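Local coordinates for alpha-l-arabinofuranosidase domain protein (Thermotoga maritima, PDB 4ATW), which hydrolyses terminal non-reducing alpha-L-arabinofuranoside residues, releasing L-arabinose from arabinose-bearing glycosides, as a thermostable enzyme, at residues 58-63 against 349-354; 172-177 against 210-215; 250-255 against 384-389; 285-290 against 298-303. All blocks are in the same frame, centred on the assembly; numbering follows the deposited sequence.

In the fold
The fold is a (beta/alpha)8 barrel joined to a largely beta C-terminal domain. Contacts 2 and 4 lie in loops that follow barrel strands, on the side where such barrels usually carry the active site; their nearest atoms are about 7 Å apart. Contact 1 lies where the chain enters strand 64-67, and its centre is about 30 Å from that of contact 2. Contact 3 packs barrel helix 250-265 on strand 383-398 of the mixed sheet. Contacts 1 and 4 touch, with Ala349 CB 3.6 Å from Gly302 O, so helices 345-355 and 299-313 are neighbours. The disulfide between Cys306 and Cys476 also ties helix 299-313 to strand 475-481.

Contact 1: 58-63 against 349-354; sequences KRIKVP and AFELIV
Ile60 lays its CG2 methyl over the backbone of helix 345-355, with CG2 3.7 Å from Glu351 CA. Its CG1 branch takes the crowded position between the backbone N and the carbonyl carbon (chi1 59°). This sends CD1 along the helix toward Phe350, where it stops 4.3 Å from CB. The Phe350 ring itself turns away and meets His23. On the other flank Val354 brings CG2 against the base of Ile60, 3.9 Å from its CB. The isoleucine thus sits against one side of the helix, with Phe350, Glu351 and Val354 around it. Arg59 and Glu351 cross obliquely beside this apolar patch. Arg59 CD comes 3.4 Å from Glu351 OE2, but the charged NE stays 4.5 Å from OE2, too far for a salt bridge. The guanidinium and carboxylate planes are 49° apart. Glu351 OE1 has its salt bridge with Lys348 instead. Lys61, the centre of an inverse gamma turn, folds back so that CE approaches Val354 O at 4.2 Å. Segment 58-63 leads from helix 51-58 into barrel strand 64-67, and Asn355 ND2, at the end of helix 345-355, bonds to Arg59 O, tying the loop to that helix. The side chains therefore meet mainly by apolar packing, and the Arg59-Glu351 pair would add only a loose electrostatic attraction.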
loop_
_atom_site.group_PDB
_atom_site.type_symbol
_atom_site.label_atom_id
_atom_site.label_comp_id
_atom_site.label_asym_id
_atom_site.label_seq_id
_atom_site.Cartn_x
_atom_site.Cartn_y
_atom_site.Cartn_z
ATOM N N LYS A 58 13.820 5.362 -0.347
ATOM C CA LYS A 58 13.668 6.803 -0.216
ATOM C C LYS A 58 13.262 7.385 -1.572
ATOM O O LYS A 58 12.609 8.442 -1.660
ATOM C CB LYS A 58 14.972 7.453 0.231
ATOM C CG LYS A 58 15.551 6.926 1.519
ATOM C CD LYS A 58 16.600 7.896 2.054
ATOM C CE LYS A 58 17.289 7.383 3.326
ATOM N NZ LYS A 58 18.158 8.452 3.936
ATOM N N ARG A 59 13.646 6.685 -2.633
ATOM C CA ARG A 59 13.341 7.168 -3.964
ATOM C C ARG A 59 11.863 7.167 -4.251
ATOM O O ARG A 59 11.418 7.875 -5.164
ATOM C CB ARG A 59 14.066 6.347 -5.029
ATOM C CG ARG A 59 13.881 6.881 -6.449
ATOM C CD ARG A 59 14.568 5.967 -7.429
ATOM N NE ARG A 59 15.960 5.794 -7.043
ATOM C CZ ARG A 59 16.594 4.627 -7.055
ATOM N NH1 ARG A 59 15.948 3.529 -7.438
ATOM N NH2 ARG A 59 17.869 4.559 -6.675
ATOM N N ILE A 60 11.093 6.367 -3.516
ATOM C CA ILE A 60 9.667 6.376 -3.762
ATOM C C ILE A 60 9.521 6.827 -2.316
ATOM O O ILE A 60 9.766 6.066 -1.400
ATOM C CB ILE A 60 9.157 4.996 -4.120
ATOM C CG1 ILE A 60 9.438 4.031 -3.008
ATOM C CG2 ILE A 60 9.866 4.473 -5.362
ATOM C CD1 ILE A 60 8.815 2.692 -3.324
ATOM N N LYS A 61 9.093 8.079 -2.143
ATOM C CA LYS A 61 8.855 8.708 -0.846
ATOM C C LYS A 61 7.727 8.039 -0.081
ATOM O O LYS A 61 6.612 8.587 -0.011
ATOM C CB LYS A 61 8.363 10.073 -1.317
ATOM C CG LYS A 61 9.475 11.041 -1.616
ATOM C CD LYS A 61 10.028 10.884 -3.016
ATOM C CE LYS A 61 9.035 11.420 -4.026
ATOM N NZ LYS A 61 8.655 12.826 -3.698
ATOM N N VAL A 62 8.014 6.879 0.507
ATOM C CA VAL A 62 6.994 6.169 1.263
ATOM C C VAL A 62 6.397 7.118 2.333
ATOM O O VAL A 62 7.143 7.752 3.103
ATOM C CB VAL A 62 7.583 4.856 1.871
ATOM C CG1 VAL A 62 8.913 5.118 2.515
ATOM C CG2 VAL A 62 6.632 4.272 2.872
ATOM N N PRO A 63 5.039 7.241 2.368
ATOM C CA PRO A 63 4.242 8.082 3.274
ATOM C C PRO A 63 4.090 7.552 4.682
ATOM O O PRO A 63 4.205 8.307 5.644
ATOM C CB PRO A 63 2.865 8.161 2.593
ATOM C CG PRO A 63 3.009 7.456 1.293
ATOM C CD PRO A 63 4.131 6.471 1.506
ATOM N N ALA A 349 6.224 1.010 -10.881
ATOM C CA ALA A 349 4.933 1.697 -10.912
ATOM C C ALA A 349 4.893 2.794 -9.859
ATOM O O ALA A 349 4.399 3.908 -10.099
ATOM C CB ALA A 349 3.803 0.722 -10.700
ATOM N N PHE A 350 5.415 2.492 -8.685
ATOM C CA PHE A 350 5.425 3.517 -7.665
ATOM C C PHE A 350 6.438 4.605 -8.004
ATOM O O PHE A 350 6.146 5.792 -7.850
ATOM C CB PHE A 350 5.750 2.929 -6.306
ATOM C CG PHE A 350 4.573 2.341 -5.615
ATOM C CD1 PHE A 350 4.038 1.135 -6.028
ATOM C CD2 PHE A 350 4.008 2.989 -4.529
ATOM C CE1 PHE A 350 2.954 0.588 -5.357
ATOM C CE2 PHE A 350 2.919 2.436 -3.853
ATOM C CZ PHE A 350 2.397 1.242 -4.265
ATOM N N GLU A 351 7.619 4.207 -8.478
ATOM C CA GLU A 351 8.652 5.187 -8.818
ATOM C C GLU A 351 8.044 6.240 -9.733
ATOM O O GLU A 351 8.248 7.461 -9.558
ATOM C CB GLU A 351 9.839 4.524 -9.527
ATOM C CG GLU A 351 11.139 5.264 -9.294
ATOM C CD GLU A 351 12.292 4.748 -10.146
ATOM O OE1 GLU A 351 12.350 3.527 -10.431
ATOM O OE2 GLU A 351 13.156 5.575 -10.516
ATOM N N LEU A 352 7.261 5.750 -10.695
ATOM C CA LEU A 352 6.630 6.627 -11.660
ATOM C C LEU A 352 5.553 7.512 -11.076
ATOM O O LEU A 352 5.632 8.738 -11.170
ATOM C CB LEU A 352 6.038 5.812 -12.791
ATOM C CG LEU A 352 5.241 6.607 -13.814
ATOM C CD1 LEU A 352 6.106 7.653 -14.442
ATOM C CD2 LEU A 352 4.708 5.632 -14.846
ATOM N N ILE A 353 4.548 6.915 -10.444
ATOM C CA ILE A 353 3.464 7.742 -9.922
ATOM C C ILE A 353 3.768 8.592 -8.717
ATOM O O ILE A 353 3.229 9.678 -8.600
ATOM C CB ILE A 353 2.192 6.931 -9.600
ATOM C CG1 ILE A 353 1.841 6.002 -10.757
ATOM C CG2 ILE A 353 1.028 7.901 -9.398
ATOM C CD1 ILE A 353 1.438 6.736 -12.039
ATOM N N VAL A 354 4.616 8.129 -7.815
ATOM C CA VAL A 354 4.881 8.952 -6.641
ATOM C C VAL A 354 5.708 10.203 -6.959
ATOM O O VAL A 354 5.538 11.251 -6.344
ATOM C CB VAL A 354 5.586 8.154 -5.505
ATOM C CG1 VAL A 354 4.713 7.008 -5.061
ATOM C CG2 VAL A 354 6.949 7.660 -5.963
#

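Contact 2: 172-177 against 210-215; sequences EMYGEW and VGCDDP
The ring of Tyr174 stands up from its loop as a flat ridge, and Cys212 settles over one face of it. Cys212 CB lies 3.6 Å from the ring centroid, 25° off the normal, a CH-pi contact. SG lies over the same face, 4.0 Å from the centroid, which makes a sulfur-aromatic contact. The sulfur also accepts a nearly straight bond from Asp214 N (175°), which pins its own loop. On the opposite face Glu172 O sits toward the rim. Val210 fills the notch at the ring edge: its CG1, anti to the backbone N, is 3.7 Å from Tyr174 CD2 and equally close to Glu172 N. These two loops follow barrel strands 166-169 and 206-209, the fourth and fifth, at the end where a (beta/alpha)8 enzyme usually places its catalytic groups. An alanine at Tyr174 would remove the ring that Cys212 and Val210 pack on, and would probably loosen the fit between the two loops. The first loop makes a type I turn from Glu172 to Gly175, closed by Gly175 N to Glu172 O at 2.9 Å. Gly175 CA rests on a face of the Trp177 ring. Trp177 NE1 donates to Glu172 OE1 at 3.0 Å, while Glu172 OE2 bonds to His235.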
loop_
_atom_site.group_PDB
_atom_site.type_symbol
_atom_site.label_atom_id
_atom_site.label_comp_id
_atom_site.label_asym_id
_atom_site.label_seq_id
_atom_site.Cartn_x
_atom_site.Cartn_y
_atom_site.Cartn_z
ATOM N N GLU A 172 -6.485 -9.664 10.096
ATOM C CA GLU A 172 -7.274 -10.722 9.481
ATOM C C GLU A 172 -7.849 -11.659 10.531
ATOM O O GLU A 172 -7.877 -12.881 10.342
ATOM C CB GLU A 172 -6.434 -11.549 8.466
ATOM C CG GLU A 172 -5.862 -10.762 7.275
ATOM C CD GLU A 172 -5.290 -11.651 6.168
ATOM O OE1 GLU A 172 -4.597 -12.656 6.470
ATOM O OE2 GLU A 172 -5.531 -11.323 4.982
ATOM N N MET A 173 -8.326 -11.093 11.629
ATOM C CA MET A 173 -8.885 -11.891 12.706
ATOM C C MET A 173 -9.979 -12.883 12.306
ATOM O O MET A 173 -10.319 -13.796 13.070
ATOM C CB MET A 173 -9.404 -10.963 13.789
ATOM C CG MET A 173 -8.298 -10.343 14.560
ATOM S SD MET A 173 -7.251 -11.664 15.114
ATOM C CE MET A 173 -5.618 -10.798 15.074
ATOM N N TYR A 174 -10.511 -12.706 11.097
ATOM C CA TYR A 174 -11.596 -13.539 10.596
ATOM C C TYR A 174 -11.112 -14.909 10.155
ATOM O O TYR A 174 -11.831 -15.900 10.295
ATOM C CB TYR A 174 -12.296 -12.823 9.430
ATOM C CG TYR A 174 -11.381 -12.358 8.317
ATOM C CD1 TYR A 174 -10.949 -13.234 7.321
ATOM C CD2 TYR A 174 -10.925 -11.061 8.265
ATOM C CE1 TYR A 174 -10.068 -12.837 6.289
ATOM C CE2 TYR A 174 -10.050 -10.647 7.237
ATOM C CZ TYR A 174 -9.623 -11.553 6.253
ATOM O OH TYR A 174 -8.736 -11.179 5.259
ATOM N N GLY A 175 -9.864 -14.939 9.660
ATOM C CA GLY A 175 -9.229 -16.138 9.106
ATOM C C GLY A 175 -8.877 -17.325 9.973
ATOM O O GLY A 175 -8.217 -17.185 10.991
ATOM N N GLU A 176 -9.306 -18.508 9.530
ATOM C CA GLU A 176 -9.058 -19.736 10.265
ATOM C C GLU A 176 -7.578 -20.017 10.407
ATOM O O GLU A 176 -7.156 -20.870 11.185
ATOM C CB GLU A 176 -9.738 -20.927 9.601
ATOM C CG GLU A 176 -9.556 -22.158 10.445
ATOM C CD GLU A 176 -10.506 -23.268 10.089
ATOM O OE1 GLU A 176 -11.202 -23.132 9.058
ATOM O OE2 GLU A 176 -10.546 -24.277 10.844
ATOM N N TRP A 177 -6.789 -19.278 9.651
ATOM C CA TRP A 177 -5.346 -19.420 9.672
ATOM C C TRP A 177 -4.668 -18.460 10.675
ATOM O O TRP A 177 -3.494 -18.602 11.012
ATOM C CB TRP A 177 -4.838 -19.133 8.269
ATOM C CG TRP A 177 -5.112 -17.702 7.790
ATOM C CD1 TRP A 177 -4.346 -16.588 8.026
ATOM C CD2 TRP A 177 -6.207 -17.263 6.995
ATOM N NE1 TRP A 177 -4.894 -15.492 7.423
ATOM C CE2 TRP A 177 -6.043 -15.873 6.785
ATOM C CE3 TRP A 177 -7.316 -17.906 6.438
ATOM C CZ2 TRP A 177 -6.960 -15.106 6.038
ATOM C CZ3 TRP A 177 -8.230 -17.147 5.694
ATOM C CH2 TRP A 177 -8.044 -15.757 5.503
ATOM N N VAL A 210 -10.393 -4.640 11.399
ATOM C CA VAL A 210 -10.335 -5.654 10.401
ATOM C C VAL A 210 -11.617 -5.827 9.657
ATOM O O VAL A 210 -12.645 -6.154 10.246
ATOM C CB VAL A 210 -10.028 -6.972 10.995
ATOM C CG1 VAL A 210 -9.752 -7.962 9.866
ATOM C CG2 VAL A 210 -8.859 -6.836 11.929
ATOM N N GLY A 211 -11.546 -5.621 8.356
ATOM C CA GLY A 211 -12.709 -5.791 7.531
ATOM C C GLY A 211 -12.336 -6.863 6.552
ATOM O O GLY A 211 -11.170 -7.245 6.484
ATOM N N CYS A 212 -13.295 -7.366 5.794
ATOM C CA CYS A 212 -12.962 -8.387 4.825
ATOM C C CYS A 212 -14.114 -8.567 3.828
ATOM O O CYS A 212 -14.910 -7.664 3.678
ATOM C CB CYS A 212 -12.619 -9.698 5.524
ATOM S SG CYS A 212 -14.056 -10.538 5.975
ATOM N N ASP A 213 -14.200 -9.713 3.154
ATOM C CA ASP A 213 -15.216 -9.904 2.152
ATOM C C ASP A 213 -16.570 -10.395 2.626
ATOM O O ASP A 213 -17.531 -10.430 1.854
ATOM C CB ASP A 213 -14.681 -10.801 1.046
ATOM C CG ASP A 213 -13.917 -10.023 0.011
ATOM O OD1 ASP A 213 -14.472 -8.991 -0.449
ATOM O OD2 ASP A 213 -12.784 -10.433 -0.348
ATOM N N ASP A 214 -16.676 -10.773 3.888
ATOM C CA ASP A 214 -17.955 -11.208 4.415
ATOM C C ASP A 214 -18.725 -9.932 4.833
ATOM O O ASP A 214 -18.302 -9.193 5.722
ATOM C CB ASP A 214 -17.690 -12.109 5.603
ATOM C CG ASP A 214 -18.885 -12.285 6.487
ATOM O OD1 ASP A 214 -19.939 -11.667 6.222
ATOM O OD2 ASP A 214 -18.761 -13.055 7.468
ATOM N N PRO A 215 -19.869 -9.654 4.196
ATOM C CA PRO A 215 -20.705 -8.489 4.483
ATOM C C PRO A 215 -21.142 -8.432 5.945
ATOM O O PRO A 215 -21.158 -7.365 6.564
ATOM C CB PRO A 215 -21.908 -8.718 3.603
ATOM C CG PRO A 215 -21.412 -9.590 2.536
ATOM C CD PRO A 215 -20.564 -10.546 3.267
#

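Contact 3: 250-255 against 384-389; sequences VYLLKE and FSVENA
Two rings flank this contact, and each is met obliquely. Leu252 CD1 lies 3.6 Å from Phe384 CD1. Leu252 has an extended side chain, with CG anti to the backbone N (chi1 -174°), which carries the methyl out to the ring. Phe384 also touches Met377 and Thr249. At the other ring, Tyr251 CD2 lies 4.4 Å from Ala389 CB, again obliquely. The Tyr251 hydroxyl bonds to Asp393 OD2. Val386 sits in the middle and straddles the two helix residues. Its CG1 is 4.0 Å from Tyr251 CB, and its CG2 is 3.8 Å from Leu252 CB. The contact is wholly apolar. The helix and strand segments run almost perpendicular, at 92°, with their axes 8.2 Å apart. Helix 250-265 joins the sixth and seventh barrel strands, so a (beta/alpha)8 barrel helix packs crosswise on a strand of the mixed sheet of the C-terminal part, joining the two domains.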
loop_
_atom_site.group_PDB
_atom_site.type_symbol
_atom_site.label_atom_id
_atom_site.label_comp_id
_atom_site.label_asym_id
_atom_site.label_seq_id
_atom_site.Cartn_x
_atom_site.Cartn_y
_atom_site.Cartn_z
ATOM N N VAL A 250 -8.252 -4.564 -11.771
ATOM C CA VAL A 250 -8.113 -3.274 -11.080
ATOM C C VAL A 250 -9.520 -2.691 -11.068
ATOM O O VAL A 250 -9.887 -1.909 -10.203
ATOM C CB VAL A 250 -7.081 -2.321 -11.791
ATOM C CG1 VAL A 250 -7.309 -2.335 -13.244
ATOM C CG2 VAL A 250 -7.196 -0.909 -11.293
ATOM N N TYR A 251 -10.338 -3.128 -12.010
ATOM C CA TYR A 251 -11.684 -2.627 -12.034
ATOM C C TYR A 251 -12.607 -3.482 -11.193
ATOM O O TYR A 251 -13.728 -3.089 -10.902
ATOM C CB TYR A 251 -12.136 -2.433 -13.477
ATOM C CG TYR A 251 -11.325 -1.288 -14.079
ATOM C CD1 TYR A 251 -11.676 0.055 -13.838
ATOM C CD2 TYR A 251 -10.121 -1.535 -14.756
ATOM C CE1 TYR A 251 -10.844 1.113 -14.247
ATOM C CE2 TYR A 251 -9.280 -0.483 -15.163
ATOM C CZ TYR A 251 -9.650 0.832 -14.900
ATOM O OH TYR A 251 -8.811 1.856 -15.253
ATOM N N LEU A 252 -12.116 -4.643 -10.776
ATOM C CA LEU A 252 -12.875 -5.505 -9.879
ATOM C C LEU A 252 -12.651 -4.856 -8.511
ATOM O O LEU A 252 -13.587 -4.599 -7.774
ATOM C CB LEU A 252 -12.314 -6.928 -9.884
ATOM C CG LEU A 252 -13.024 -8.045 -9.115
ATOM C CD1 LEU A 252 -12.249 -9.327 -9.260
ATOM C CD2 LEU A 252 -13.115 -7.684 -7.669
ATOM N N LEU A 253 -11.399 -4.553 -8.184
ATOM C CA LEU A 253 -11.080 -3.911 -6.918
ATOM C C LEU A 253 -11.936 -2.657 -6.767
ATOM O O LEU A 253 -12.302 -2.273 -5.659
ATOM C CB LEU A 253 -9.595 -3.543 -6.865
ATOM C CG LEU A 253 -9.262 -2.673 -5.648
ATOM C CD1 LEU A 253 -9.300 -3.487 -4.360
ATOM C CD2 LEU A 253 -7.902 -2.037 -5.846
ATOM N N LYS A 254 -12.263 -2.025 -7.887
ATOM C CA LYS A 254 -13.069 -0.818 -7.834
ATOM C C LYS A 254 -14.444 -1.123 -7.224
ATOM O O LYS A 254 -14.856 -0.507 -6.231
ATOM C CB LYS A 254 -13.237 -0.220 -9.238
ATOM C CG LYS A 254 -13.949 1.144 -9.270
ATOM C CD LYS A 254 -14.693 1.296 -10.581
ATOM C CE LYS A 254 -15.376 2.649 -10.719
ATOM N NZ LYS A 254 -16.324 2.677 -11.908
ATOM N N GLU A 255 -15.150 -2.084 -7.809
ATOM C CA GLU A 255 -16.475 -2.439 -7.327
ATOM C C GLU A 255 -16.433 -2.942 -5.909
ATOM O O GLU A 255 -17.379 -2.744 -5.133
ATOM C CB GLU A 255 -17.110 -3.498 -8.217
ATOM C CG GLU A 255 -17.459 -2.970 -9.571
ATOM C CD GLU A 255 -18.548 -1.928 -9.501
ATOM O OE1 GLU A 255 -19.504 -2.123 -8.689
ATOM O OE2 GLU A 255 -18.448 -0.918 -10.262
ATOM N N PHE A 384 -13.771 -14.998 -11.093
ATOM C CA PHE A 384 -14.208 -13.585 -11.005
ATOM C C PHE A 384 -14.582 -13.073 -12.374
ATOM O O PHE A 384 -14.234 -13.681 -13.408
ATOM C CB PHE A 384 -13.086 -12.689 -10.516
ATOM C CG PHE A 384 -12.140 -12.245 -11.619
ATOM C CD1 PHE A 384 -12.442 -11.137 -12.410
ATOM C CD2 PHE A 384 -10.942 -12.932 -11.851
ATOM C CE1 PHE A 384 -11.572 -10.727 -13.398
ATOM C CE2 PHE A 384 -10.066 -12.527 -12.836
ATOM C CZ PHE A 384 -10.374 -11.425 -13.612
ATOM N N SER A 385 -15.254 -11.930 -12.387
ATOM C CA SER A 385 -15.650 -11.341 -13.662
ATOM C C SER A 385 -15.781 -9.839 -13.595
ATOM O O SER A 385 -16.290 -9.316 -12.620
ATOM C CB SER A 385 -16.974 -11.921 -14.119
ATOM O OG SER A 385 -17.964 -11.595 -13.186
ATOM N N VAL A 386 -15.326 -9.147 -14.634
ATOM C CA VAL A 386 -15.414 -7.700 -14.647
ATOM C C VAL A 386 -16.242 -7.273 -15.828
ATOM O O VAL A 386 -16.219 -7.937 -16.875
ATOM C CB VAL A 386 -14.047 -7.057 -14.760
ATOM C CG1 VAL A 386 -14.197 -5.545 -14.843
ATOM C CG2 VAL A 386 -13.206 -7.454 -13.570
ATOM N N GLU A 387 -16.982 -6.180 -15.659
ATOM C CA GLU A 387 -17.824 -5.684 -16.731
ATOM C C GLU A 387 -17.479 -4.278 -17.175
ATOM O O GLU A 387 -17.471 -3.355 -16.378
ATOM C CB GLU A 387 -19.285 -5.714 -16.328
ATOM C CG GLU A 387 -20.048 -6.897 -16.869
ATOM C CD GLU A 387 -21.543 -6.713 -16.693
ATOM O OE1 GLU A 387 -21.983 -6.548 -15.527
ATOM O OE2 GLU A 387 -22.274 -6.721 -17.716
ATOM N N ASN A 388 -17.186 -4.132 -18.460
ATOM C CA ASN A 388 -16.871 -2.853 -19.033
ATOM C C ASN A 388 -15.629 -2.243 -18.486
ATOM O O ASN A 388 -15.628 -1.094 -18.060
ATOM C CB ASN A 388 -18.054 -1.935 -18.846
ATOM C CG ASN A 388 -19.237 -2.384 -19.659
ATOM O OD1 ASN A 388 -20.316 -1.829 -19.541
ATOM N ND2 ASN A 388 -19.034 -3.390 -20.512
ATOM N N ALA A 389 -14.564 -3.028 -18.527
ATOM C CA ALA A 389 -13.275 -2.582 -18.049
ATOM C C ALA A 389 -12.668 -1.701 -19.145
ATOM O O ALA A 389 -12.572 -2.130 -20.294
ATOM C CB ALA A 389 -12.398 -3.789 -17.797
#

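Contact 4: 285-290 against 298-303; sequences WYRVSD and DLKDGI
A capping box starts helix 299-313, and its two aspartates anchor a salt-bridge network with Arg287 and Lys300. Asp298 N donates to the anti lone pair of Asp301 OD2 at 3.1 Å, and Asp301 N returns a weak bond to Asp298 OD1. Arg287 reaches in from the other segment, bent at chi3. Its NH2 meets Asp301 OD2 tip to tip, nearly in the guanidinium plane, and NH1 bonds to Asp298 OD2 at 3.2 Å from above the carboxylate plane. The loop 285-290 follows barrel strand 276-284, the seventh. An alanine at Asp298 would remove the side chain that caps the helix and one carboxylate partner of Arg287, and is likely to weaken the start of the helix and the hold on loop 285-290. Lys300 curls back so that NZ bridges to Asp301 OD1 at 2.9 Å. NZ also gives a weak bond to Tyr286 OH, which bonds to Asp241. Arg287 NE pairs with Glu295, and Tyr286 CE1 lies over one face of the guanidinium.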
loop_
_atom_site.group_PDB
_atom_site.type_symbol
_atom_site.label_atom_id
_atom_site.label_comp_id
_atom_site.label_asym_id
_atom_site.label_seq_id
_atom_site.Cartn_x
_atom_site.Cartn_y
_atom_site.Cartn_z
ATOM N N TRP A 285 -0.631 -11.676 -6.458
ATOM C CA TRP A 285 -0.081 -12.808 -5.760
ATOM C C TRP A 285 -0.827 -14.060 -6.168
ATOM O O TRP A 285 -1.971 -14.280 -5.749
ATOM C CB TRP A 285 -0.199 -12.577 -4.264
ATOM C CG TRP A 285 0.171 -13.763 -3.430
ATOM C CD1 TRP A 285 0.901 -14.842 -3.822
ATOM C CD2 TRP A 285 -0.165 -13.981 -2.052
ATOM N NE1 TRP A 285 1.042 -15.722 -2.779
ATOM C CE2 TRP A 285 0.400 -15.220 -1.679
ATOM C CE3 TRP A 285 -0.885 -13.253 -1.102
ATOM C CZ2 TRP A 285 0.270 -15.745 -0.401
ATOM C CZ3 TRP A 285 -1.011 -13.782 0.159
ATOM C CH2 TRP A 285 -0.433 -15.019 0.500
ATOM N N TYR A 286 -0.202 -14.885 -6.995
ATOM C CA TYR A 286 -0.881 -16.097 -7.407
ATOM C C TYR A 286 0.116 -17.231 -7.607
ATOM O O TYR A 286 -0.215 -18.398 -7.416
ATOM C CB TYR A 286 -1.772 -15.798 -8.619
ATOM C CG TYR A 286 -1.021 -15.458 -9.875
ATOM C CD1 TYR A 286 -0.327 -14.258 -9.997
ATOM C CD2 TYR A 286 -0.983 -16.358 -10.940
ATOM C CE1 TYR A 286 0.395 -13.957 -11.157
ATOM C CE2 TYR A 286 -0.264 -16.074 -12.107
ATOM C CZ TYR A 286 0.418 -14.871 -12.210
ATOM O OH TYR A 286 1.074 -14.585 -13.385
ATOM N N ARG A 287 1.350 -16.868 -7.938
ATOM C CA ARG A 287 2.380 -17.848 -8.216
ATOM C C ARG A 287 2.983 -18.654 -7.080
ATOM O O ARG A 287 2.970 -19.872 -7.095
ATOM C CB ARG A 287 3.493 -17.145 -9.005
ATOM C CG ARG A 287 3.076 -16.718 -10.408
ATOM C CD ARG A 287 4.127 -15.868 -11.096
ATOM N NE ARG A 287 3.935 -14.469 -10.792
ATOM C CZ ARG A 287 3.731 -13.536 -11.710
ATOM N NH1 ARG A 287 3.705 -13.845 -12.994
ATOM N NH2 ARG A 287 3.517 -12.289 -11.339
ATOM N N VAL A 288 3.526 -17.971 -6.096
ATOM C CA VAL A 288 4.165 -18.620 -4.973
ATOM C C VAL A 288 3.164 -18.820 -3.842
ATOM O O VAL A 288 2.327 -17.970 -3.578
ATOM C CB VAL A 288 5.332 -17.751 -4.450
ATOM C CG1 VAL A 288 6.107 -18.496 -3.395
ATOM C CG2 VAL A 288 6.229 -17.331 -5.597
ATOM N N SER A 289 3.247 -19.949 -3.165
ATOM C CA SER A 289 2.357 -20.203 -2.056
ATOM C C SER A 289 3.092 -20.971 -0.983
ATOM O O SER A 289 2.660 -22.031 -0.577
ATOM C CB SER A 289 1.125 -20.976 -2.511
ATOM O OG SER A 289 1.472 -21.978 -3.443
ATOM N N ASP A 290 4.209 -20.414 -0.536
ATOM C CA ASP A 290 5.020 -21.003 0.511
ATOM C C ASP A 290 5.040 -20.007 1.666
ATOM O O ASP A 290 4.028 -19.353 1.917
ATOM C CB ASP A 290 6.446 -21.211 0.011
ATOM C CG ASP A 290 7.092 -19.924 -0.492
ATOM O OD1 ASP A 290 6.790 -18.826 0.039
ATOM O OD2 ASP A 290 7.926 -20.025 -1.416
ATOM N N ASP A 298 6.277 -9.383 -12.982
ATOM C CA ASP A 298 6.656 -8.963 -14.318
ATOM C C ASP A 298 5.849 -7.717 -14.718
ATOM O O ASP A 298 4.969 -7.275 -13.967
ATOM C CB ASP A 298 6.450 -10.102 -15.317
ATOM C CG ASP A 298 5.042 -10.629 -15.325
ATOM O OD1 ASP A 298 4.105 -9.815 -15.390
ATOM O OD2 ASP A 298 4.870 -11.863 -15.284
ATOM N N LEU A 299 6.151 -7.147 -15.888
ATOM C CA LEU A 299 5.474 -5.933 -16.374
ATOM C C LEU A 299 3.946 -5.980 -16.293
ATOM O O LEU A 299 3.309 -4.974 -15.986
ATOM C CB LEU A 299 5.889 -5.633 -17.815
ATOM C CG LEU A 299 5.256 -4.375 -18.414
ATOM C CD1 LEU A 299 5.715 -3.134 -17.699
ATOM C CD2 LEU A 299 5.632 -4.306 -19.869
ATOM N N LYS A 300 3.368 -7.141 -16.596
ATOM C CA LYS A 300 1.930 -7.343 -16.522
ATOM C C LYS A 300 1.468 -6.843 -15.160
ATOM O O LYS A 300 0.599 -5.973 -15.078
ATOM C CB LYS A 300 1.616 -8.827 -16.633
ATOM C CG LYS A 300 0.169 -9.203 -16.393
ATOM C CD LYS A 300 -0.044 -10.735 -16.480
ATOM C CE LYS A 300 0.123 -11.472 -15.132
ATOM N NZ LYS A 300 1.503 -11.557 -14.586
ATOM N N ASP A 301 2.075 -7.387 -14.097
ATOM C CA ASP A 301 1.735 -7.037 -12.733
ATOM C C ASP A 301 1.985 -5.583 -12.444
ATOM O O ASP A 301 1.209 -4.943 -11.730
ATOM C CB ASP A 301 2.529 -7.896 -11.778
ATOM C CG ASP A 301 2.386 -9.367 -12.081
ATOM O OD1 ASP A 301 1.239 -9.833 -12.273
ATOM O OD2 ASP A 301 3.422 -10.065 -12.128
ATOM N N GLY A 302 3.067 -5.051 -12.996
ATOM C CA GLY A 302 3.378 -3.643 -12.775
ATOM C C GLY A 302 2.302 -2.706 -13.318
ATOM O O GLY A 302 2.032 -1.634 -12.753
ATOM N N ILE A 303 1.701 -3.102 -14.436
ATOM C CA ILE A 303 0.637 -2.311 -15.041
ATOM C C ILE A 303 -0.561 -2.324 -14.093
ATOM O O ILE A 303 -1.186 -1.291 -13.873
ATOM C CB ILE A 303 0.235 -2.879 -16.428
ATOM C CG1 ILE A 303 1.369 -2.618 -17.429
ATOM C CG2 ILE A 303 -1.101 -2.305 -16.880
ATOM C CD1 ILE A 303 1.770 -1.168 -17.574
#